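Local coordinates for protein putative esterase (Bacteroides intestinalis DSM 17393, PDB 5VOL) that acts as a carbohydrate esterase family 1 ferulic acid esterase, probably cleaving ester-linked groups from arabinoxylan, and binds calcium, at residues D205-L210 with R237-P242; A214-C219 with L265-R270; N98-F101 with K107-T110. All coordinates share one frame; numbering follows the deposited sequence.

How the contacts relate
Contacts 1 and 2 adjoin, with centres about 17 Å apart, and contact 3 stands away from both. Strand 214-218, used by contact 2, follows helix 204-210 of contact 1 and precedes helix 226-238. The two contacts meet where L210 O lies 2.8 Å from W215 NE1, a probable hydrogen bond. Contact 1, partly buried near the periphery, mixes methyl packing with a water bridge at a lysine. Contact 2 is buried between the central sheet and helix 254-271 and relies on aromatic carbon. Contact 3, also buried but on the opposite side of the chain's centre from contact 2, sets a tyrosine ring and a carboxylate from a helix start against a loop that brings its own two aromatic rings.

Contact 1 of 3, residues D205-L210 with R237-P242; sequences DRKADL and RNAGVP
L210 and V241 form the close-packed end of this contact, where the last turn of helix 204-210 meets the chain leaving helix 226-238. L210 CB rests 4.0 Å from V241 CG1, and both residues are buried. V241 divides its branches: CG1 stands anti to its own backbone N (chi1 -174°) and reaches L210, while CG2 comes to 4.3 Å from the carbonyl oxygen of K207, one turn earlier. No direct hydrogen bond spans the two segments, so this end is held by apolar fit.

The other end is looser and wetter. K207 extends fully beyond CG, laying its aliphatic chain alongside A239: CD lies 3.8 Å from A239 O, and CE is 4.2 Å from A239 CB. Its ammonium group continues to a water, 2.9 Å from NZ, which returns a weak bond of 3.2 Å to A239 O. That carbonyl also accepts from R211 NH2, while R211 NE takes G240 O, so one guanidinium grips two successive carbonyls of the turn.

The turn itself is set by G240, whose positive phi of 71° favours glycine and whose N bonds R237 O at 2.9 Å. This is a Schellman motif, ending the helix of the right-handed beta-alpha-beta crossover from strand 214-218 to strand 244-246 in the alpha/beta hydrolase fold.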
# COMPACT_ATOMS: atom_id res chain seq x y z
N ASP C 205 6.70 26.17 -27.54
CA ASP C 205 6.32 27.12 -26.50
C ASP C 205 5.28 26.52 -25.56
O ASP C 205 5.34 26.71 -24.35
CB ASP C 205 5.75 28.41 -27.11
CG ASP C 205 6.82 29.28 -27.75
OD1 ASP C 205 8.00 29.21 -27.31
OD2 ASP C 205 6.49 30.05 -28.68
N ARG C 206 4.32 25.80 -26.13
CA ARG C 206 3.26 25.23 -25.31
C ARG C 206 3.82 24.15 -24.39
O ARG C 206 3.50 24.11 -23.21
CB ARG C 206 2.15 24.67 -26.19
CG ARG C 206 1.10 23.92 -25.40
CD ARG C 206 -0.05 23.52 -26.29
NE ARG C 206 -0.95 24.64 -26.54
CZ ARG C 206 -2.05 24.55 -27.27
NH1 ARG C 206 -2.37 23.38 -27.81
NH2 ARG C 206 -2.82 25.62 -27.46
N LYS C 207 4.67 23.28 -24.95
CA LYS C 207 5.33 22.25 -24.17
C LYS C 207 6.07 22.81 -22.96
O LYS C 207 5.98 22.25 -21.87
CB LYS C 207 6.30 21.47 -25.06
CG LYS C 207 5.61 20.74 -26.18
CD LYS C 207 6.61 20.00 -27.03
CE LYS C 207 5.95 19.31 -28.20
NZ LYS C 207 6.99 18.70 -29.07
N ALA C 208 6.78 23.93 -23.14
CA ALA C 208 7.48 24.58 -22.04
C ALA C 208 6.51 25.05 -20.97
O ALA C 208 6.79 24.94 -19.77
CB ALA C 208 8.32 25.76 -22.55
N ASP C 209 5.38 25.60 -21.41
CA ASP C 209 4.35 26.01 -20.46
C ASP C 209 3.82 24.82 -19.67
O ASP C 209 3.63 24.90 -18.46
CB ASP C 209 3.19 26.69 -21.19
CG ASP C 209 3.31 28.19 -21.18
OD1 ASP C 209 4.42 28.70 -20.90
OD2 ASP C 209 2.30 28.87 -21.46
N LEU C 210 3.57 23.71 -20.36
CA LEU C 210 3.03 22.51 -19.72
C LEU C 210 4.00 21.92 -18.68
O LEU C 210 3.57 21.43 -17.64
CB LEU C 210 2.67 21.48 -20.78
CG LEU C 210 1.51 21.89 -21.69
CD1 LEU C 210 1.22 20.84 -22.72
CD2 LEU C 210 0.25 22.20 -20.87
N ARG C 237 4.14 12.04 -22.41
CA ARG C 237 5.44 11.39 -22.40
C ARG C 237 6.17 11.64 -23.72
O ARG C 237 7.33 12.05 -23.72
CB ARG C 237 5.28 9.89 -22.15
CG ARG C 237 6.56 9.12 -21.92
CD ARG C 237 6.32 7.63 -22.17
NE ARG C 237 5.77 7.43 -23.51
CZ ARG C 237 5.13 6.34 -23.90
NH1 ARG C 237 4.95 5.32 -23.07
NH2 ARG C 237 4.66 6.26 -25.14
N ASN C 238 5.48 11.42 -24.83
CA ASN C 238 6.09 11.60 -26.15
C ASN C 238 6.51 13.04 -26.39
O ASN C 238 7.39 13.30 -27.21
CB ASN C 238 5.14 11.15 -27.25
CG ASN C 238 4.89 9.65 -27.23
OD1 ASN C 238 5.66 8.89 -26.64
ND2 ASN C 238 3.81 9.22 -27.88
N ALA C 239 5.86 13.96 -25.69
CA ALA C 239 6.14 15.38 -25.84
C ALA C 239 7.23 15.84 -24.87
O ALA C 239 7.63 17.00 -24.88
CB ALA C 239 4.87 16.19 -25.64
N GLY C 240 7.69 14.93 -24.01
CA GLY C 240 8.71 15.28 -23.03
C GLY C 240 8.18 16.18 -21.93
O GLY C 240 8.88 17.07 -21.45
N VAL C 241 6.93 15.96 -21.55
CA VAL C 241 6.32 16.66 -20.42
C VAL C 241 6.18 15.68 -19.26
O VAL C 241 5.40 14.73 -19.33
CB VAL C 241 4.93 17.24 -20.79
CG1 VAL C 241 4.39 18.09 -19.64
CG2 VAL C 241 5.02 18.06 -22.07
N PRO C 242 6.95 15.89 -18.18
CA PRO C 242 6.92 14.96 -17.04
C PRO C 242 5.51 14.78 -16.47
O PRO C 242 4.80 15.77 -16.24
CB PRO C 242 7.84 15.63 -16.02
CG PRO C 242 8.87 16.34 -16.89
CD PRO C 242 8.03 16.89 -18.04
O HOH W 1 9.04 17.06 -27.73

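Contact 2 of 3, residues A214-C219 with L265-R270; sequences AWFVDC and LPFVTR
L265 O is gripped by two donors of T269, OG1 at 2.9 Å and the backbone N at 3.2 Å, which arrive from opposite faces of the carbonyl plane. This double hold lies in helix 254-271, which packs on the central sheet of an alpha/beta hydrolase fold; its residues 265-270 run nearly antiparallel to strand 214-218 (170°), with the two axes 10.1 Å apart at closest approach. Helix 226-238 covers the other face of that strand through W215 and V217.

Across the interface F267 does most of the work. Its CG is anti to the backbone N (chi1 166°), which carries the ring toward the strand. F216 meets one face of it twice: CB sits 4.0 Å from the ring centroid in a CH-pi contact, and the F216 ring turns its edge to the same face. This T-shaped pair has centroids 5.3 Å apart and planes at 66°. F216 also stacks with Y160 and touches Q244, a residue seen to bind calcium in this protein, though not in this chain. Were F267 exchanged for an alanine, the edge of F216 would probably lose its aromatic partner and a gap open between helix and sheet. At the strand's start, A214 CB touches F267 CZ at 3.9 Å.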
# COMPACT_ATOMS: atom_id res chain seq x y z
N ALA C 214 3.08 20.37 -12.47
CA ALA C 214 3.25 18.97 -12.09
C ALA C 214 1.96 18.21 -12.39
O ALA C 214 0.89 18.67 -11.98
CB ALA C 214 3.61 18.84 -10.61
N TRP C 215 2.06 17.08 -13.08
CA TRP C 215 0.88 16.31 -13.51
C TRP C 215 0.84 14.90 -12.93
O TRP C 215 1.85 14.21 -12.89
CB TRP C 215 0.84 16.21 -15.04
CG TRP C 215 0.98 17.52 -15.76
CD1 TRP C 215 2.15 18.13 -16.10
CD2 TRP C 215 -0.08 18.36 -16.25
NE1 TRP C 215 1.89 19.30 -16.78
CE2 TRP C 215 0.53 19.47 -16.88
CE3 TRP C 215 -1.47 18.28 -16.22
CZ2 TRP C 215 -0.21 20.50 -17.47
CZ3 TRP C 215 -2.21 19.31 -16.81
CH2 TRP C 215 -1.58 20.41 -17.42
N PHE C 216 -0.34 14.47 -12.49
CA PHE C 216 -0.54 13.12 -11.97
C PHE C 216 -1.85 12.58 -12.57
O PHE C 216 -2.90 13.18 -12.38
CB PHE C 216 -0.60 13.14 -10.44
CG PHE C 216 -0.27 11.82 -9.77
CD1 PHE C 216 -1.07 10.70 -9.97
CD2 PHE C 216 0.83 11.72 -8.92
CE1 PHE C 216 -0.78 9.49 -9.34
CE2 PHE C 216 1.13 10.52 -8.28
CZ PHE C 216 0.33 9.39 -8.49
N VAL C 217 -1.76 11.48 -13.31
CA VAL C 217 -2.93 10.86 -13.93
C VAL C 217 -3.19 9.48 -13.32
O VAL C 217 -2.31 8.61 -13.30
CB VAL C 217 -2.74 10.75 -15.45
CG1 VAL C 217 -3.90 10.00 -16.09
CG2 VAL C 217 -2.58 12.17 -16.04
N ASP C 218 -4.42 9.28 -12.84
CA ASP C 218 -4.77 8.10 -12.04
C ASP C 218 -6.10 7.53 -12.52
O ASP C 218 -7.12 8.19 -12.35
CB ASP C 218 -4.85 8.51 -10.56
CG ASP C 218 -5.10 7.37 -9.61
OD1 ASP C 218 -4.98 6.18 -10.00
OD2 ASP C 218 -5.40 7.68 -8.44
N CYS C 219 -6.10 6.33 -13.11
CA CYS C 219 -7.31 5.75 -13.74
C CYS C 219 -7.31 4.22 -13.69
O CYS C 219 -6.29 3.59 -13.98
CB CYS C 219 -7.43 6.22 -15.19
SG CYS C 219 -8.97 5.71 -16.04
N LEU C 265 -3.55 14.21 -2.08
CA LEU C 265 -3.27 15.22 -1.07
C LEU C 265 -1.78 15.31 -0.71
O LEU C 265 -1.22 16.43 -0.63
CB LEU C 265 -4.13 14.96 0.17
CG LEU C 265 -5.63 15.15 -0.14
CD1 LEU C 265 -6.47 14.73 1.05
CD2 LEU C 265 -5.92 16.61 -0.55
N PRO C 266 -1.10 14.16 -0.54
CA PRO C 266 0.36 14.28 -0.34
C PRO C 266 1.09 14.81 -1.57
O PRO C 266 2.10 15.51 -1.43
CB PRO C 266 0.80 12.83 -0.03
CG PRO C 266 -0.42 12.19 0.60
CD PRO C 266 -1.61 12.82 -0.19
N PHE C 267 0.60 14.48 -2.76
CA PHE C 267 1.19 14.95 -4.01
C PHE C 267 1.19 16.47 -4.12
O PHE C 267 2.24 17.07 -4.33
CB PHE C 267 0.46 14.33 -5.20
CG PHE C 267 0.75 15.00 -6.52
CD1 PHE C 267 2.00 14.85 -7.14
CD2 PHE C 267 -0.23 15.73 -7.17
CE1 PHE C 267 2.27 15.45 -8.36
CE2 PHE C 267 0.03 16.34 -8.41
CZ PHE C 267 1.28 16.20 -9.00
N VAL C 268 0.03 17.11 -3.99
CA VAL C 268 0.01 18.58 -4.10
C VAL C 268 0.80 19.21 -2.96
O VAL C 268 1.45 20.25 -3.13
CB VAL C 268 -1.43 19.15 -4.16
CG1 VAL C 268 -2.17 18.56 -5.34
CG2 VAL C 268 -2.18 18.87 -2.88
N THR C 269 0.78 18.58 -1.79
CA THR C 269 1.55 19.09 -0.65
C THR C 269 3.03 19.16 -1.00
O THR C 269 3.71 20.13 -0.68
CB THR C 269 1.33 18.24 0.60
OG1 THR C 269 0.00 18.45 1.07
CG2 THR C 269 2.33 18.62 1.72
N ARG C 270 3.53 18.13 -1.68
CA ARG C 270 4.90 18.13 -2.17
C ARG C 270 5.18 19.30 -3.12
O ARG C 270 6.19 19.99 -2.98
CB ARG C 270 5.23 16.81 -2.87
CG ARG C 270 5.54 15.68 -1.90
CD ARG C 270 6.11 14.48 -2.59
NE ARG C 270 5.22 13.83 -3.54
CZ ARG C 270 4.34 12.89 -3.22
NH1 ARG C 270 4.20 12.50 -1.95
NH2 ARG C 270 3.58 12.34 -4.16

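Contact 3 of 3, residues N98-F101 with K107-T110; sequences NGYF and KYET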
# COMPACT_ATOMS: atom_id res chain seq x y z
N ASN C 98 -24.21 21.01 -16.66
CA ASN C 98 -23.00 20.29 -16.23
C ASN C 98 -21.78 20.78 -17.01
O ASN C 98 -21.85 20.96 -18.22
CB ASN C 98 -23.18 18.78 -16.46
CG ASN C 98 -23.96 18.11 -15.34
OD1 ASN C 98 -23.40 17.33 -14.57
ND2 ASN C 98 -25.25 18.41 -15.26
N GLY C 99 -20.66 21.00 -16.33
CA GLY C 99 -19.45 21.32 -17.07
C GLY C 99 -18.65 22.48 -16.52
O GLY C 99 -19.17 23.27 -15.72
N TYR C 100 -17.41 22.61 -16.98
CA TYR C 100 -16.44 23.53 -16.38
C TYR C 100 -15.95 24.61 -17.34
O TYR C 100 -15.34 25.58 -16.91
CB TYR C 100 -15.22 22.73 -15.82
CG TYR C 100 -15.64 21.89 -14.64
CD1 TYR C 100 -15.89 22.47 -13.41
CD2 TYR C 100 -15.86 20.52 -14.78
CE1 TYR C 100 -16.32 21.72 -12.34
CE2 TYR C 100 -16.30 19.76 -13.71
CZ TYR C 100 -16.52 20.37 -12.49
OH TYR C 100 -16.96 19.66 -11.39
N PHE C 101 -16.22 24.46 -18.63
CA PHE C 101 -15.71 25.43 -19.60
C PHE C 101 -16.83 26.39 -20.01
O PHE C 101 -18.01 26.14 -19.76
CB PHE C 101 -15.15 24.71 -20.83
CG PHE C 101 -14.27 23.52 -20.49
CD1 PHE C 101 -13.25 23.63 -19.56
CD2 PHE C 101 -14.47 22.29 -21.10
CE1 PHE C 101 -12.44 22.54 -19.24
CE2 PHE C 101 -13.67 21.19 -20.79
CZ PHE C 101 -12.64 21.32 -19.86
N LYS C 107 -21.34 30.52 -18.92
CA LYS C 107 -19.92 30.78 -19.02
C LYS C 107 -19.28 30.40 -17.68
O LYS C 107 -18.90 31.27 -16.89
CB LYS C 107 -19.67 32.25 -19.37
CG LYS C 107 -20.44 32.71 -20.63
CD LYS C 107 -19.79 33.90 -21.31
CE LYS C 107 -19.60 35.03 -20.35
NZ LYS C 107 -18.55 36.00 -20.81
N TYR C 108 -19.20 29.10 -17.42
CA TYR C 108 -18.80 28.63 -16.09
C TYR C 108 -17.35 28.98 -15.79
O TYR C 108 -17.01 29.34 -14.67
CB TYR C 108 -19.03 27.12 -15.95
CG TYR C 108 -18.96 26.65 -14.51
CD1 TYR C 108 -20.09 26.66 -13.71
CD2 TYR C 108 -17.76 26.25 -13.94
CE1 TYR C 108 -20.04 26.24 -12.39
CE2 TYR C 108 -17.69 25.84 -12.63
CZ TYR C 108 -18.83 25.83 -11.85
OH TYR C 108 -18.76 25.42 -10.54
N GLU C 109 -16.49 28.89 -16.80
CA GLU C 109 -15.08 29.18 -16.56
C GLU C 109 -14.89 30.65 -16.19
O GLU C 109 -14.09 31.00 -15.30
CB GLU C 109 -14.25 28.82 -17.80
CG GLU C 109 -12.73 28.87 -17.58
CD GLU C 109 -11.96 28.16 -18.69
OE1 GLU C 109 -12.49 27.17 -19.23
OE2 GLU C 109 -10.84 28.60 -19.03
N THR C 110 -15.65 31.52 -16.86
CA THR C 110 -15.55 32.94 -16.56
C THR C 110 -16.04 33.18 -15.13
O THR C 110 -15.46 33.98 -14.40
CB THR C 110 -16.39 33.80 -17.56
OG1 THR C 110 -15.84 33.66 -18.87
CG2 THR C 110 -16.36 35.26 -17.16
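The first turn of helix 108-123 packs against the loop 98-101, and the small antiparallel pair of strands 102-103 and 106-107 joins the two. Y108 meets the loop first. Its CG is anti to the backbone N (chi1 -166°), which turns the ring toward the loop and brings one face to the carbonyl oxygen of G99, 3.6 Å from CG and displaced toward the ring's rim. The same ring has CD2 3.9 Å from Y100 CA. G99 adopts backbone angles that would jam a beta carbon against the preceding carbonyl oxygen.

Beyond the backbone, Y100 and Y108 lie side by side and point the same way, with Y100 CD1 at 3.9 Å from Y108 CE2. Their planes stand at 85°, and their hydroxyls bond separate carbonyls, H51 O for Y100 and N88 O for Y108. Within the alpha/beta hydrolase fold, Y100 also touches M140, next to the serine of what is probably the nucleophile elbow, the tight turn between strand 133-138 and helix 140-151.

The next residue pair adds a charged group. E109 CB approaches Y100 O at 3.5 Å, and its extended chain carries OE1 to the edge of the F101 ring, 3.6 Å from CD1 and near the ring plane. Ring and carboxylate planes are turned 68° apart. The aromatic edge, which is slightly positive, probably suits an anionic oxygen. OE2, the other carboxylate oxygen, is taken by a salt bridge to R151 NH1 and a hydrogen bond with H152 NE2.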